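Local coordinates for protein pectinesterase 1 (Solanum lycopersicum, PDB 1XG2) that removes methyl esters from pectin in the plant cell wall, as the catalytic pectinesterase domain of a longer precursor, and may prepare fruit cell walls for softening, at residues M119-N123 / W303-V309; S196-C200 / V312-D317. The contacts are given in a common frame with arbitrary orientation. Where two conformers were deposited one is given. Numbering follows the deposited sequence.

Interaction 1. Residues M119-N123 / W303-V309; sequences MSVIN and WLRSTGV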
loop_
_atom_site.group_PDB
_atom_site.type_symbol
_atom_site.label_atom_id
_atom_site.label_comp_id
_atom_site.label_asym_id
_atom_site.label_seq_id
_atom_site.Cartn_x
_atom_site.Cartn_y
_atom_site.Cartn_z
ATOM N N MET A 119 0.210 3.963 10.190
ATOM C CA MET A 119 0.524 5.276 10.741
ATOM C C MET A 119 1.968 5.686 10.439
ATOM O O MET A 119 2.707 6.141 11.303
ATOM C CB MET A 119 0.303 5.226 12.252
ATOM C CG MET A 119 -1.136 4.856 12.621
ATOM S SD MET A 119 -1.414 4.889 14.397
ATOM C CE MET A 119 -0.757 3.258 14.780
ATOM N N SER A 120 2.322 5.499 9.175
ATOM C CA SER A 120 3.639 5.861 8.675
ATOM C C SER A 120 3.611 7.214 7.957
ATOM O O SER A 120 2.604 7.597 7.351
ATOM C CB SER A 120 4.158 4.763 7.741
ATOM O OG SER A 120 3.192 4.467 6.744
ATOM N N VAL A 121 4.729 7.933 8.043
ATOM C CA VAL A 121 4.884 9.228 7.410
ATOM C C VAL A 121 6.146 9.216 6.565
ATOM O O VAL A 121 7.210 8.794 7.033
ATOM C CB VAL A 121 5.027 10.364 8.450
ATOM C CG1 VAL A 121 5.218 11.728 7.731
ATOM C CG2 VAL A 121 3.826 10.400 9.347
ATOM N N ILE A 122 6.012 9.663 5.323
ATOM C CA ILE A 122 7.137 9.852 4.420
ATOM C C ILE A 122 7.178 11.366 4.151
ATOM O O ILE A 122 6.310 11.911 3.483
ATOM C CB ILE A 122 6.942 8.993 3.141
ATOM C CG1 ILE A 122 6.985 7.500 3.491
ATOM C CG2 ILE A 122 8.035 9.253 2.121
ATOM C CD1 ILE A 122 5.728 6.953 4.131
ATOM N N ASN A 123 8.204 12.029 4.679
ATOM C CA ASN A 123 8.312 13.476 4.706
ATOM C C ASN A 123 9.597 13.940 4.026
ATOM O O ASN A 123 10.675 13.537 4.417
ATOM C CB ASN A 123 8.333 13.920 6.166
ATOM C CG ASN A 123 8.237 15.435 6.336
ATOM O OD1 ASN A 123 8.789 16.014 7.269
ATOM N ND2 ASN A 123 7.556 16.082 5.395
ATOM N N TRP A 303 -2.936 10.272 14.991
ATOM C CA TRP A 303 -1.534 9.912 14.997
ATOM C C TRP A 303 -0.590 10.904 14.300
ATOM O O TRP A 303 0.598 10.850 14.531
ATOM C CB TRP A 303 -1.337 8.511 14.400
ATOM C CG TRP A 303 -1.899 8.326 13.026
ATOM C CD1 TRP A 303 -3.185 8.026 12.716
ATOM C CD2 TRP A 303 -1.196 8.418 11.779
ATOM N NE1 TRP A 303 -3.336 7.925 11.356
ATOM C CE2 TRP A 303 -2.127 8.153 10.755
ATOM C CE3 TRP A 303 0.132 8.686 11.423
ATOM C CZ2 TRP A 303 -1.779 8.158 9.396
ATOM C CZ3 TRP A 303 0.482 8.684 10.072
ATOM C CH2 TRP A 303 -0.468 8.426 9.079
ATOM N N LEU A 304 -1.074 11.792 13.448
ATOM C CA LEU A 304 -0.142 12.675 12.742
ATOM C C LEU A 304 0.413 13.743 13.657
ATOM O O LEU A 304 1.584 14.109 13.537
ATOM C CB LEU A 304 -0.787 13.337 11.545
ATOM C CG LEU A 304 -0.760 12.492 10.282
ATOM C CD1 LEU A 304 -1.562 13.193 9.188
ATOM C CD2 LEU A 304 0.670 12.186 9.832
ATOM N N ARG A 305 -0.412 14.233 14.589
ATOM C CA ARG A 305 0.012 15.371 15.403
ATOM C C ARG A 305 1.282 15.070 16.199
ATOM O O ARG A 305 2.111 15.966 16.375
ATOM C CB ARG A 305 -1.128 15.943 16.283
ATOM C CG ARG A 305 -1.660 14.922 17.327
ATOM C CD ARG A 305 -2.608 15.486 18.405
ATOM N NE ARG A 305 -4.027 15.452 18.021
ATOM C CZ ARG A 305 -4.847 14.404 18.140
ATOM N NH1 ARG A 305 -4.430 13.243 18.641
ATOM N NH2 ARG A 305 -6.114 14.527 17.754
ATOM N N SER A 306 1.490 13.824 16.632
ATOM C CA SER A 306 2.689 13.523 17.419
ATOM C C SER A 306 3.959 13.350 16.601
ATOM O O SER A 306 5.032 13.213 17.172
ATOM C CB SER A 306 2.483 12.301 18.323
ATOM O OG SER A 306 1.294 12.471 19.081
ATOM N N THR A 307 3.845 13.345 15.276
ATOM C CA THR A 307 5.021 13.243 14.399
ATOM C C THR A 307 5.750 14.557 14.186
ATOM O O THR A 307 6.929 14.550 13.845
ATOM C CB THR A 307 4.643 12.693 13.002
ATOM O OG1 THR A 307 3.842 13.661 12.298
ATOM C CG2 THR A 307 3.767 11.432 13.091
ATOM N N GLY A 308 5.049 15.679 14.336
ATOM C CA GLY A 308 5.603 16.983 14.025
ATOM C C GLY A 308 5.426 17.443 12.576
ATOM O O GLY A 308 5.597 18.632 12.290
ATOM N N VAL A 309 5.089 16.523 11.662
ATOM C CA VAL A 309 4.908 16.864 10.243
ATOM C C VAL A 309 3.726 17.807 10.010
ATOM O O VAL A 309 2.725 17.762 10.736
ATOM C CB VAL A 309 4.723 15.576 9.352
ATOM C CG1 VAL A 309 3.312 15.004 9.492
ATOM C CG2 VAL A 309 5.017 15.871 7.893
#
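Trp303, on helix 301-304, lies flat on the backbone of Met119: Met119 CA stands 3.4 Å from the centroid of its six-membered ring, a CH-pi contact over the face. Met119 SD, 4.2 Å from the centroid of the five-membered ring, adds an oblique Met-aromatic contact. At the ring edge Trp303 CZ3 meets Ser120 O (3.6 Å) and Val121 CG2 (3.8 Å), while Trp303 NE1 hydrogen-bonds to Ile298 O. Leu304 CD2 then reaches the same Val121 CG2 at 3.7 Å. Strand 120-123 belongs to one coil of the right-handed parallel beta-helix of pectinesterases, and Val121 and Asn123 point outward to meet this C-terminal segment. Thr307 brings CG2 to 3.9 Å from Val121 CG2; its OG1 donates a hydrogen bond to Leu304 O (2.6 Å) and accepts from Val309 N (3.2 Å), the latter bond closing an ST turn. Past Gly308, which has positive phi, Val309 returns to the strand, CG2 lying 4.2 Å from Val121 CG1 and 3.6 Å from Asn123 ND2.

Interaction 2. Residues S196-C200 / V312-D317; sequences SIQFC and VDGLYD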
loop_
_atom_site.group_PDB
_atom_site.type_symbol
_atom_site.label_atom_id
_atom_site.label_comp_id
_atom_site.label_asym_id
_atom_site.label_seq_id
_atom_site.Cartn_x
_atom_site.Cartn_y
_atom_site.Cartn_z
ATOM N N SER A 196 -5.445 8.847 -2.304
ATOM C CA SER A 196 -5.920 10.216 -2.402
ATOM C C SER A 196 -4.710 11.110 -2.647
ATOM O O SER A 196 -3.726 11.035 -1.923
ATOM C CB SER A 196 -6.616 10.610 -1.103
ATOM O OG SER A 196 -6.919 11.993 -1.084
ATOM N N ILE A 197 -4.789 11.939 -3.681
ATOM C CA ILE A 197 -3.723 12.850 -4.051
ATOM C C ILE A 197 -4.306 14.261 -3.942
ATOM O O ILE A 197 -5.263 14.585 -4.639
ATOM C CB ILE A 197 -3.261 12.541 -5.490
ATOM C CG1 ILE A 197 -2.522 11.202 -5.527
ATOM C CG2 ILE A 197 -2.361 13.662 -6.076
ATOM C CD1 ILE A 197 -2.463 10.600 -6.927
ATOM N N GLN A 198 -3.719 15.077 -3.080
ATOM C CA GLN A 198 -4.286 16.370 -2.689
ATOM C C GLN A 198 -3.223 17.450 -2.616
ATOM O O GLN A 198 -2.200 17.258 -1.983
ATOM C CB GLN A 198 -4.931 16.225 -1.306
ATOM C CG GLN A 198 -5.828 17.369 -0.905
ATOM C CD GLN A 198 -6.351 17.229 0.524
ATOM O OE1 GLN A 198 -5.707 16.598 1.372
ATOM N NE2 GLN A 198 -7.508 17.838 0.793
ATOM N N PHE A 199 -3.480 18.601 -3.235
ATOM C CA PHE A 199 -2.523 19.719 -3.252
ATOM C C PHE A 199 -1.160 19.301 -3.805
ATOM O O PHE A 199 -0.126 19.790 -3.360
ATOM C CB PHE A 199 -2.313 20.327 -1.864
ATOM C CG PHE A 199 -3.566 20.493 -1.065
ATOM C CD1 PHE A 199 -3.597 20.098 0.263
ATOM C CD2 PHE A 199 -4.697 21.070 -1.614
ATOM C CE1 PHE A 199 -4.750 20.248 1.020
ATOM C CE2 PHE A 199 -5.857 21.222 -0.858
ATOM C CZ PHE A 199 -5.875 20.818 0.462
ATOM N N CYS A 200 -1.177 18.420 -4.795
ATOM C CA CYS A 200 0.034 17.910 -5.398
ATOM C C CYS A 200 0.273 18.573 -6.751
ATOM O O CYS A 200 -0.600 19.246 -7.309
ATOM C CB CYS A 200 -0.075 16.391 -5.564
ATOM S SG CYS A 200 0.104 15.493 -3.991
ATOM N N VAL A 312 -2.681 19.147 6.312
ATOM C CA VAL A 312 -4.003 19.718 6.219
ATOM C C VAL A 312 -4.987 18.590 6.473
ATOM O O VAL A 312 -4.958 17.558 5.803
ATOM C CB VAL A 312 -4.241 20.347 4.833
ATOM C CG1 VAL A 312 -5.706 20.731 4.629
ATOM C CG2 VAL A 312 -3.315 21.551 4.646
ATOM N N ASP A 313 -5.884 18.818 7.428
ATOM C CA ASP A 313 -6.848 17.821 7.870
ATOM C C ASP A 313 -8.045 17.615 6.930
ATOM O O ASP A 313 -8.561 16.495 6.792
ATOM C CB ASP A 313 -7.370 18.234 9.248
ATOM C CG ASP A 313 -7.831 17.065 10.050
ATOM O OD1 ASP A 313 -6.999 16.189 10.363
ATOM O OD2 ASP A 313 -9.013 16.921 10.409
ATOM N N GLY A 314 -8.498 18.707 6.321
ATOM C CA GLY A 314 -9.706 18.729 5.518
ATOM C C GLY A 314 -9.455 18.970 4.039
ATOM O O GLY A 314 -8.398 18.609 3.522
ATOM N N LEU A 315 -10.435 19.590 3.373
ATOM C CA LEU A 315 -10.465 19.713 1.912
ATOM C C LEU A 315 -9.618 20.817 1.294
ATOM O O LEU A 315 -9.153 20.663 0.165
ATOM C CB LEU A 315 -11.899 19.945 1.435
ATOM C CG LEU A 315 -12.836 18.752 1.370
ATOM C CD1 LEU A 315 -14.226 19.251 0.988
ATOM C CD2 LEU A 315 -12.351 17.720 0.365
ATOM N N TYR A 316 -9.455 21.934 2.004
ATOM C CA TYR A 316 -8.889 23.147 1.407
ATOM C C TYR A 316 -7.595 23.624 2.036
ATOM O O TYR A 316 -7.410 23.590 3.255
ATOM C CB TYR A 316 -9.895 24.293 1.439
ATOM C CG TYR A 316 -11.245 23.907 0.906
ATOM C CD1 TYR A 316 -12.370 23.943 1.725
ATOM C CD2 TYR A 316 -11.399 23.478 -0.412
ATOM C CE1 TYR A 316 -13.599 23.594 1.244
ATOM C CE2 TYR A 316 -12.630 23.129 -0.902
ATOM C CZ TYR A 316 -13.730 23.186 -0.072
ATOM O OH TYR A 316 -14.954 22.827 -0.553
ATOM N N ASP A 317 -6.720 24.083 1.146
ATOM C CA ASP A 317 -5.411 24.617 1.462
ATOM C C ASP A 317 -5.569 26.006 2.099
ATOM O O ASP A 317 -4.587 26.743 2.218
ATOM C CB ASP A 317 -4.606 24.738 0.154
ATOM C CG ASP A 317 -3.114 24.558 0.346
ATOM O OD1 ASP A 317 -2.430 24.433 -0.696
ATOM O OD2 ASP A 317 -2.534 24.549 1.464
HETATM O O HOH W 1 -6.958 16.269 3.808
HETATM O O HOH W 2 -9.020 18.640 -1.461
#
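Two consecutive residues, Gln198 at the end of strand 194-198 and Phe199 just beyond it, reach out to the C-terminal tail. Gln198 is extended, with chi1 and chi2 both t, which carries its amide out to the tail backbone: Gln198 NE2 donates to Gly314 O at 3.0 Å and, weakly, to Leu315 O at 3.3 Å. Two waters complete this polar link. Water 1 lies 2.8 Å from both Gln198 OE1 and Gly314 O; water 2 accepts from Gln198 NE2 (2.8 Å) and donates to Leu315 O (2.6 Å). Phe199 has a left-handed backbone conformation (phi 56°, psi 36°) that breaks the strand, so its side chain points to the tail too. Its ring edge meets Val312 CG1, 3.8 Å from Phe199 CE1, and Leu315 O, 3.3 Å from Phe199 CZ. Over one face Asp317 CB makes a CH-pi contact 4.1 Å from the ring centroid, and the Asp317 carboxylate forms a salt bridge with Lys165. Leu315 and Tyr316 direct their CA-to-CB bonds away from the strand segment; Leu315 packs on Pro286 and Ala289 of helix 286-289. At Leu315 and Tyr316 the tail thus lies between that helix and the outer face of the beta-helix, where Gln164 of strand 160-164 hydrogen-bonds to both Gln198 OE1 and Val312 O.

How the interactions relate
Interactions 1 and 2 are successive footholds of one C-terminal tail on the same parallel sheet. Only two residues separate Val309 from Val312, whose CA atoms are 10.2 Å apart, and the centres of the contacts lie about 15 Å apart. Strands 120-123 and 194-198 are three strands apart in the sheet, with 140-144 and 160-164 between them; Val121 CA and Ile197 CA are 14.8 Å apart. The tail therefore crosses successive strands of the sheet, packing through apolar and aromatic contacts at interaction 1 and adding direct and water-mediated hydrogen bonds at interaction 2. Both lie away from the predicted catalytic residues Asp132 and Asp153.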